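Side-chain contacts in SusD superfamily protein (Bacteroides thetaiotaomicron VPI-5482, PDB 3HDX), which probably binds polysaccharide at the bacterial outer membrane, as a SusD homologue involved in carbohydrate metabolism: residues M389-N393 with R394-E398; E398-F401 with K402-F405. All coordinates share one frame; numbering follows the deposited sequence. Where two conformers were deposited one is given.

Interaction 1 (M389-N393 with R394-E398). With EDO (1,2-ethanediol), chain G.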
HETATM    1  N   MSE A 389     -19.110  -5.567   8.865  1.00 14.48           N
HETATM    2  CA  MSE A 389     -18.011  -5.953   9.747  1.00 14.75           C
HETATM    3  C   MSE A 389     -17.141  -4.766  10.126  1.00 13.64           C
HETATM    4  O   MSE A 389     -16.708  -4.623  11.294  1.00 15.42           O
HETATM    5  CB  MSE A 389     -17.148  -7.055   9.151  1.00 15.05           C
HETATM    6  CG  MSE A 389     -17.820  -8.358   9.040  1.00 16.33           C
HETATM    7 SE   MSE A 389     -16.693  -9.693   8.230  0.75 17.13          SE
HETATM    8  CE  MSE A 389     -18.109 -10.995   7.948  1.00 21.06           C
ATOM      9  N   ILE A 390     -16.872  -3.914   9.141  1.00 12.82           N
ATOM     10  CA  ILE A 390     -16.058  -2.729   9.366  1.00 13.72           C
ATOM     11  C   ILE A 390     -16.877  -1.669  10.119  1.00 12.84           C
ATOM     12  O   ILE A 390     -16.410  -1.126  11.138  1.00 13.32           O
ATOM     13  CB  ILE A 390     -15.521  -2.179   8.039  1.00 14.99           C
ATOM     14  CG1 ILE A 390     -14.792  -3.330   7.220  1.00 17.71           C
ATOM     15  CG2 ILE A 390     -14.737  -0.873   8.354  1.00 15.10           C
ATOM     16  CD1 ILE A 390     -13.857  -4.211   7.924  1.00 18.78           C
ATOM     17  N   ARG A 391     -18.106  -1.391   9.634  1.00 12.18           N
ATOM     18  CA  ARG A 391     -18.963  -0.368  10.267  1.00 12.48           C
ATOM     19  C   ARG A 391     -19.161  -0.586  11.760  1.00 12.78           C
ATOM     20  O   ARG A 391     -18.950   0.344  12.567  1.00 14.25           O
ATOM     21  CB  ARG A 391     -20.310  -0.339   9.595  1.00 12.69           C
ATOM     22  CG  ARG A 391     -20.307   0.247   8.182  1.00 12.05           C
ATOM     23  CD  ARG A 391     -21.712   0.157   7.589  1.00 13.07           C
ATOM     24  NE  ARG A 391     -22.676   0.889   8.405  1.00 13.44           N
ATOM     25  CZ  ARG A 391     -22.958   2.193   8.282  1.00 12.67           C
ATOM     26  NH1 ARG A 391     -22.378   2.971   7.340  1.00 13.12           N
ATOM     27  NH2 ARG A 391     -23.838   2.740   9.124  1.00 14.01           N
ATOM     28  N   THR A 392     -19.495  -1.825  12.120  1.00 13.98           N
ATOM     29  CA  THR A 392     -19.815  -2.146  13.519  1.00 14.48           C
ATOM     30  C   THR A 392     -18.599  -2.184  14.444  1.00 15.49           C
ATOM     31  O   THR A 392     -18.789  -2.304  15.679  1.00 18.07           O
ATOM     32  CB  THR A 392     -20.646  -3.434  13.647  1.00 15.83           C
ATOM     33  OG1 THR A 392     -19.875  -4.535  13.185  1.00 17.84           O
ATOM     34  CG2 THR A 392     -21.957  -3.314  12.841  1.00 16.49           C
ATOM     35  N   ASN A 393     -17.361  -2.162  13.894  1.00 13.32           N
ATOM     36  CA  ASN A 393     -16.164  -2.001  14.721  1.00 13.54           C
ATOM     37  C   ASN A 393     -15.717  -0.523  14.772  1.00 12.30           C
ATOM     38  O   ASN A 393     -14.650  -0.204  15.323  1.00 13.43           O
ATOM     39  CB  ASN A 393     -15.017  -2.864  14.263  1.00 14.28           C
ATOM     40  CG  ASN A 393     -14.044  -3.206  15.392  1.00 16.47           C
ATOM     41  OD1 ASN A 393     -14.440  -3.416  16.557  1.00 17.55           O
ATOM     42  ND2 ASN A 393     -12.766  -3.289  15.051  1.00 15.55           N
ATOM     43  N   ARG A 394     -16.531   0.371  14.202  1.00 12.31           N
ATOM     44  CA  ARG A 394     -16.254   1.806  14.153  1.00 13.07           C
ATOM     45  C   ARG A 394     -17.434   2.647  14.627  1.00 14.15           C
ATOM     46  O   ARG A 394     -17.577   3.830  14.249  1.00 15.27           O
ATOM     47  CB  ARG A 394     -15.850   2.191  12.726  1.00 13.53           C
ATOM     48  CG  ARG A 394     -14.578   1.506  12.217  1.00 13.13           C
ATOM     49  CD  ARG A 394     -13.373   1.991  12.950  1.00 12.96           C
ATOM     50  NE  ARG A 394     -12.173   1.323  12.472  1.00 12.43           N
ATOM     51  CZ  ARG A 394     -11.474   0.381  13.118  1.00 13.38           C
ATOM     52  NH1 ARG A 394     -11.836  -0.097  14.305  1.00 14.24           N
ATOM     53  NH2 ARG A 394     -10.361  -0.107  12.558  1.00 13.04           N
ATOM     54  N   GLY A 395     -18.265   2.034  15.464  1.00 14.13           N
ATOM     55  CA  GLY A 395     -19.403   2.716  16.089  1.00 14.47           C
ATOM     56  C   GLY A 395     -20.623   2.968  15.240  1.00 15.52           C
ATOM     57  O   GLY A 395     -21.570   3.612  15.704  1.00 17.60           O
ATOM     58  N   LEU A 396     -20.639   2.426  14.023  1.00 14.51           N
ATOM     59  CA  LEU A 396     -21.725   2.642  13.098  1.00 16.26           C
ATOM     60  C   LEU A 396     -22.692   1.459  13.119  1.00 15.27           C
ATOM     61  O   LEU A 396     -22.297   0.302  13.269  1.00 16.68           O
ATOM     62  CB  LEU A 396     -21.185   2.858  11.664  1.00 15.68           C
ATOM     63  CG  LEU A 396     -20.192   4.013  11.486  1.00 15.76           C
ATOM     64  CD1 LEU A 396     -19.719   4.107  10.043  1.00 15.68           C
ATOM     65  CD2 LEU A 396     -20.785   5.354  11.935  1.00 16.90           C
ATOM     66  N   ARG A 397     -23.972   1.772  12.926  1.00 16.03           N
ATOM     67  CA  ARG A 397     -25.004   0.728  12.880  1.00 15.14           C
ATOM     68  C   ARG A 397     -24.852  -0.145  11.647  1.00 15.57           C
ATOM     69  O   ARG A 397     -24.287   0.266  10.614  1.00 15.34           O
ATOM     70  CB  ARG A 397     -26.410   1.346  12.808  1.00 17.19           C
ATOM     71  CG  ARG A 397     -26.696   2.162  11.531  1.00 18.27           C
ATOM     72  CD  ARG A 397     -28.140   2.604  11.504  1.00 18.85           C
ATOM     73  NE  ARG A 397     -28.491   3.336  10.281  1.00 19.68           N
ATOM     74  CZ  ARG A 397     -28.878   2.787   9.132  1.00 18.17           C
ATOM     75  NH1 ARG A 397     -28.863   1.465   8.958  1.00 16.23           N
ATOM     76  NH2 ARG A 397     -29.218   3.585   8.125  1.00 19.61           N
ATOM     77  N   GLU A 398     -25.372  -1.352  11.755  1.00 15.72           N
ATOM     78  CA  GLU A 398     -25.490  -2.192  10.574  1.00 16.07           C
ATOM     79  C   GLU A 398     -26.441  -1.543   9.566  1.00 16.14           C
ATOM     80  O   GLU A 398     -27.409  -0.893   9.957  1.00 16.92           O
ATOM     81  CB  GLU A 398     -26.067  -3.552  10.931  1.00 19.13           C
ATOM     82  CG  GLU A 398     -25.076  -4.399  11.640  1.00 22.08           C
ATOM     83  CD  GLU A 398     -25.542  -5.813  11.885  1.00 27.10           C
ATOM     84  OE1 GLU A 398     -26.765  -6.083  11.831  1.00 28.14           O
ATOM     85  OE2 GLU A 398     -24.643  -6.647  12.118  1.00 31.54           O
TER
HETATM   86  C1  EDO G 606     -25.132   5.996   8.813  1.00 25.56           C
HETATM   87  O1  EDO G 606     -23.903   5.761   9.535  1.00 19.88           O
HETATM   88  C2  EDO G 606     -26.037   6.986   9.525  1.00 26.11           C
HETATM   89  O2  EDO G 606     -25.383   8.255   9.678  1.00 27.57           O
HETATM   90  O   HOH W   1     -18.098  -0.208  17.307  1.00 27.69           O
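Arg-391 O receives two backbone N-H groups from the residues that follow it. Arg-394 N, at 2.9 Å from Arg-391 O, closes a type I beta turn, and Leu-396 N reaches the same oxygen at 3.1 Å in a six-to-one bond. The two donors lie above opposite faces of the carbonyl plane. With Gly-395 at positive phi (76°), the arrangement resembles a Schellman motif after helix 380-391, except that the five-to-two link is indirect: a water donates to Thr-392 O and accepts from Gly-395 N. The chain folds back, bringing Leu-396 O against Thr-392 CA in a CA-H...O contact.

The side chain of Arg-391 holds the chain that returns after the turn. Its bend at chi3 (60°) turns the guanidinium so that both NE (2.8 Å) and NH2 (2.9 Å) grip Arg-397 O side-on, with this oxygen in the guanidinium plane. NH2 also donates to O1 of an ethanediol, probably from the crystallisation liquor, which Asn-306 holds as well. Leu-396 CB sits over one guanidinium face, 3.6 Å above the plane and offset toward the rim. A leucine in place of Arg-391 would probably leave Arg-397 O without its two donors from this side chain and the loop less firmly held to the helix end.

Arg-394 bends at chi2 (-68°), letting NH1 return to Asn-393 O, which it approaches from above the carbonyl plane at 3.0 Å. Its NH2 forms a salt bridge with Glu-423 of helix 409-423, while NH1 also bonds Thr-235 O. Thr-392 divides its two branches: OG1 bonds back to Asn-388 O, and methyl CG2 meets Glu-398 CG at 3.5 Å.

Interaction 2 (E398-F401 with K402-F405); sequences EVSF and KKDF
The Phe-405 ring meets Val-399 and Phe-401 along its edge. Val-399 CG2 lies near the ring plane, 3.7 Å from Phe-405 CE2, and Phe-401 CA is also near that plane, beside CD2. Ser-400 O approaches obliquely, 3.5 Å from Phe-405 CD2. The Phe-401 ring meets the stem of Phe-405 obliquely, Phe-401 CD1 lying 4.0 Å from Phe-405 CB, and the two side chains cross at about a right angle. Both aromatics also pack on Leu-412 of helix 409-423, and Phe-401 on Val-384 of helix 380-391, which places this short helix against two longer ones.

The third flat group is the Asp-404 carboxylate. CG lies beside the residue's own backbone N (chi1 -58°), which directs OD2 back over the start of the helix to accept from Ser-400 N. The bond is 2.9 Å long from Ser-400 N to Asp-404 OD2, fairly straight at 158°, and uses the anti lone pair. OD2 also lies against Val-399 CA and CB, while the partner of OD1 is Arg-397. In return, Asp-404 N donates to Ser-400 O at 3.0 Å, so these two residues are joined by a reciprocal pair of bonds. The next turn bond, Phe-405 N to Phe-401 O, is weak.

Ser-400 occupies the N-cap. In the conformers described for Ser-400 and Lys-403, Ser-400 OG reaches Lys-403 N through a water rather than directly, and a second water joins Glu-398 O to Lys-403 NZ. The geometry is that of a helix N-terminus related to the capping box and hydrophobic staple, but with both return partners, Asp-404 and Phe-405, one residue later than in the standard motifs.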
ATOM      1  N   GLU A 398     -25.372  -1.352  11.755  1.00 15.72           N
ATOM      2  CA  GLU A 398     -25.490  -2.192  10.574  1.00 16.07           C
ATOM      3  C   GLU A 398     -26.441  -1.543   9.566  1.00 16.14           C
ATOM      4  O   GLU A 398     -27.409  -0.893   9.957  1.00 16.92           O
ATOM      5  CB  GLU A 398     -26.067  -3.552  10.931  1.00 19.13           C
ATOM      6  CG  GLU A 398     -25.076  -4.399  11.640  1.00 22.08           C
ATOM      7  CD  GLU A 398     -25.542  -5.813  11.885  1.00 27.10           C
ATOM      8  OE1 GLU A 398     -26.765  -6.083  11.831  1.00 28.14           O
ATOM      9  OE2 GLU A 398     -24.643  -6.647  12.118  1.00 31.54           O
ATOM     10  N   VAL A 399     -26.122  -1.729   8.289  1.00 15.16           N
ATOM     11  CA  VAL A 399     -26.956  -1.345   7.184  1.00 16.08           C
ATOM     12  C   VAL A 399     -27.521  -2.578   6.487  1.00 16.07           C
ATOM     13  O   VAL A 399     -27.031  -3.686   6.671  1.00 16.54           O
ATOM     14  CB  VAL A 399     -26.245  -0.422   6.173  1.00 15.26           C
ATOM     15  CG1 VAL A 399     -25.923   0.951   6.841  1.00 16.66           C
ATOM     16  CG2 VAL A 399     -24.956  -1.112   5.597  1.00 16.47           C
ATOM     17  N   SER A 400     -28.587  -2.349   5.721  1.00 16.66           N
ATOM     18  CA  SER A 400     -29.206  -3.414   4.937  0.50 17.40           C
ATOM     19  C   SER A 400     -29.453  -2.923   3.521  1.00 16.81           C
ATOM     20  O   SER A 400     -29.737  -1.743   3.255  1.00 16.58           O
ATOM     21  CB  SER A 400     -30.468  -3.941   5.610  0.50 18.91           C
ATOM     22  OG  SER A 400     -31.444  -2.938   5.611  0.50 20.81           O
ATOM     23  N   PHE A 401     -29.347  -3.851   2.577  1.00 17.48           N
ATOM     24  CA  PHE A 401     -29.421  -3.502   1.158  1.00 17.54           C
ATOM     25  C   PHE A 401     -30.752  -2.820   0.751  1.00 16.70           C
ATOM     26  O   PHE A 401     -30.724  -1.784   0.073  1.00 17.05           O
ATOM     27  CB  PHE A 401     -29.073  -4.748   0.309  1.00 17.95           C
ATOM     28  CG  PHE A 401     -28.818  -4.478  -1.149  1.00 17.93           C
ATOM     29  CD1 PHE A 401     -28.067  -3.368  -1.576  1.00 18.18           C
ATOM     30  CD2 PHE A 401     -29.250  -5.387  -2.125  1.00 19.40           C
ATOM     31  CE1 PHE A 401     -27.817  -3.140  -2.919  1.00 18.22           C
ATOM     32  CE2 PHE A 401     -28.944  -5.166  -3.498  1.00 18.86           C
ATOM     33  CZ  PHE A 401     -28.237  -4.052  -3.877  1.00 18.95           C
ATOM     34  N   LYS A 402     -31.889  -3.370   1.204  1.00 17.03           N
ATOM     35  CA  LYS A 402     -33.187  -2.771   0.833  1.00 18.06           C
ATOM     36  C   LYS A 402     -33.484  -1.474   1.551  1.00 16.94           C
ATOM     37  O   LYS A 402     -33.693  -0.429   0.909  1.00 18.03           O
ATOM     38  CB  LYS A 402     -34.327  -3.783   1.023  1.00 21.10           C
ATOM     39  CG  LYS A 402     -35.673  -3.281   0.567  1.00 25.64           C
ATOM     40  CD  LYS A 402     -36.717  -4.399   0.715  1.00 29.15           C
ATOM     41  CE  LYS A 402     -38.121  -3.869   0.501  1.00 32.34           C
ATOM     42  NZ  LYS A 402     -38.311  -3.109  -0.786  1.00 34.95           N
ATOM     43  N   LYS A 403     -33.439  -1.514   2.875  1.00 17.32           N
ATOM     44  CA  LYS A 403     -33.777  -0.336   3.696  0.50 18.35           C
ATOM     45  C   LYS A 403     -32.857   0.852   3.461  1.00 17.68           C
ATOM     46  O   LYS A 403     -33.341   1.990   3.355  1.00 18.24           O
ATOM     47  CB  LYS A 403     -33.782  -0.696   5.182  0.50 18.84           C
ATOM     48  CG  LYS A 403     -34.254   0.405   6.135  0.50 19.72           C
ATOM     49  CD  LYS A 403     -34.126  -0.050   7.581  0.50 19.33           C
ATOM     50  CE  LYS A 403     -32.653  -0.273   7.905  0.50 19.72           C
ATOM     51  NZ  LYS A 403     -32.389  -0.740   9.288  0.50 20.74           N
ATOM     52  N   ASP A 404     -31.543   0.588   3.369  1.00 16.38           N
ATOM     53  CA  ASP A 404     -30.557   1.694   3.270  1.00 16.50           C
ATOM     54  C   ASP A 404     -30.072   2.045   1.877  1.00 17.12           C
ATOM     55  O   ASP A 404     -29.605   3.185   1.669  1.00 17.86           O
ATOM     56  CB  ASP A 404     -29.398   1.404   4.208  1.00 17.35           C
ATOM     57  CG  ASP A 404     -29.860   1.255   5.620  1.00 17.60           C
ATOM     58  OD1 ASP A 404     -30.573   2.177   6.077  1.00 20.78           O
ATOM     59  OD2 ASP A 404     -29.517   0.293   6.311  1.00 17.75           O
ATOM     60  N   PHE A 405     -30.210   1.114   0.929  1.00 16.37           N
ATOM     61  CA  PHE A 405     -29.722   1.359  -0.460  1.00 16.76           C
ATOM     62  C   PHE A 405     -30.770   1.152  -1.518  1.00 17.07           C
ATOM     63  O   PHE A 405     -30.470   1.348  -2.699  1.00 18.23           O
ATOM     64  CB  PHE A 405     -28.471   0.503  -0.755  1.00 17.22           C
ATOM     65  CG  PHE A 405     -27.380   0.689   0.249  1.00 16.09           C
ATOM     66  CD1 PHE A 405     -26.504   1.782   0.157  1.00 16.77           C
ATOM     67  CD2 PHE A 405     -27.258  -0.193   1.325  1.00 16.77           C
ATOM     68  CE1 PHE A 405     -25.528   1.978   1.150  1.00 18.31           C
ATOM     69  CE2 PHE A 405     -26.294  -0.010   2.281  1.00 16.94           C
ATOM     70  CZ  PHE A 405     -25.419   1.072   2.205  1.00 18.14           C
TER
HETATM   71  O   HOH W   2     -30.013  -2.154   8.996  1.00 27.33           O
HETATM   72  O   HOH W   3     -33.633  -3.907   4.455  1.00 29.36           O

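Overall arrangement
Interactions 1 and 2 form consecutive halves of one connection, from the end of helix 380-391 to the start of helix 401-405, and share Glu-398. Interaction 1 is partly buried, and arginine donors to carbonyl oxygens dominate its side-chain chemistry; interaction 2 lies at the surface, its centre about 30 Å from that of the chain, and combines a carboxylate-to-backbone hydrogen bond with aromatic packing. The centres of interactions 1 and 2 are about 13 Å apart, yet the two are tied directly: by the salt bridge from Arg-397 NH2 to Asp-404 OD1, 2.8 Å long, and by Val-399 CG1 packing on Arg-391 CZ at 3.5 Å. Both also lean on helix 409-423, interaction 1 through Glu-419 and Glu-423, interaction 2 through Leu-412.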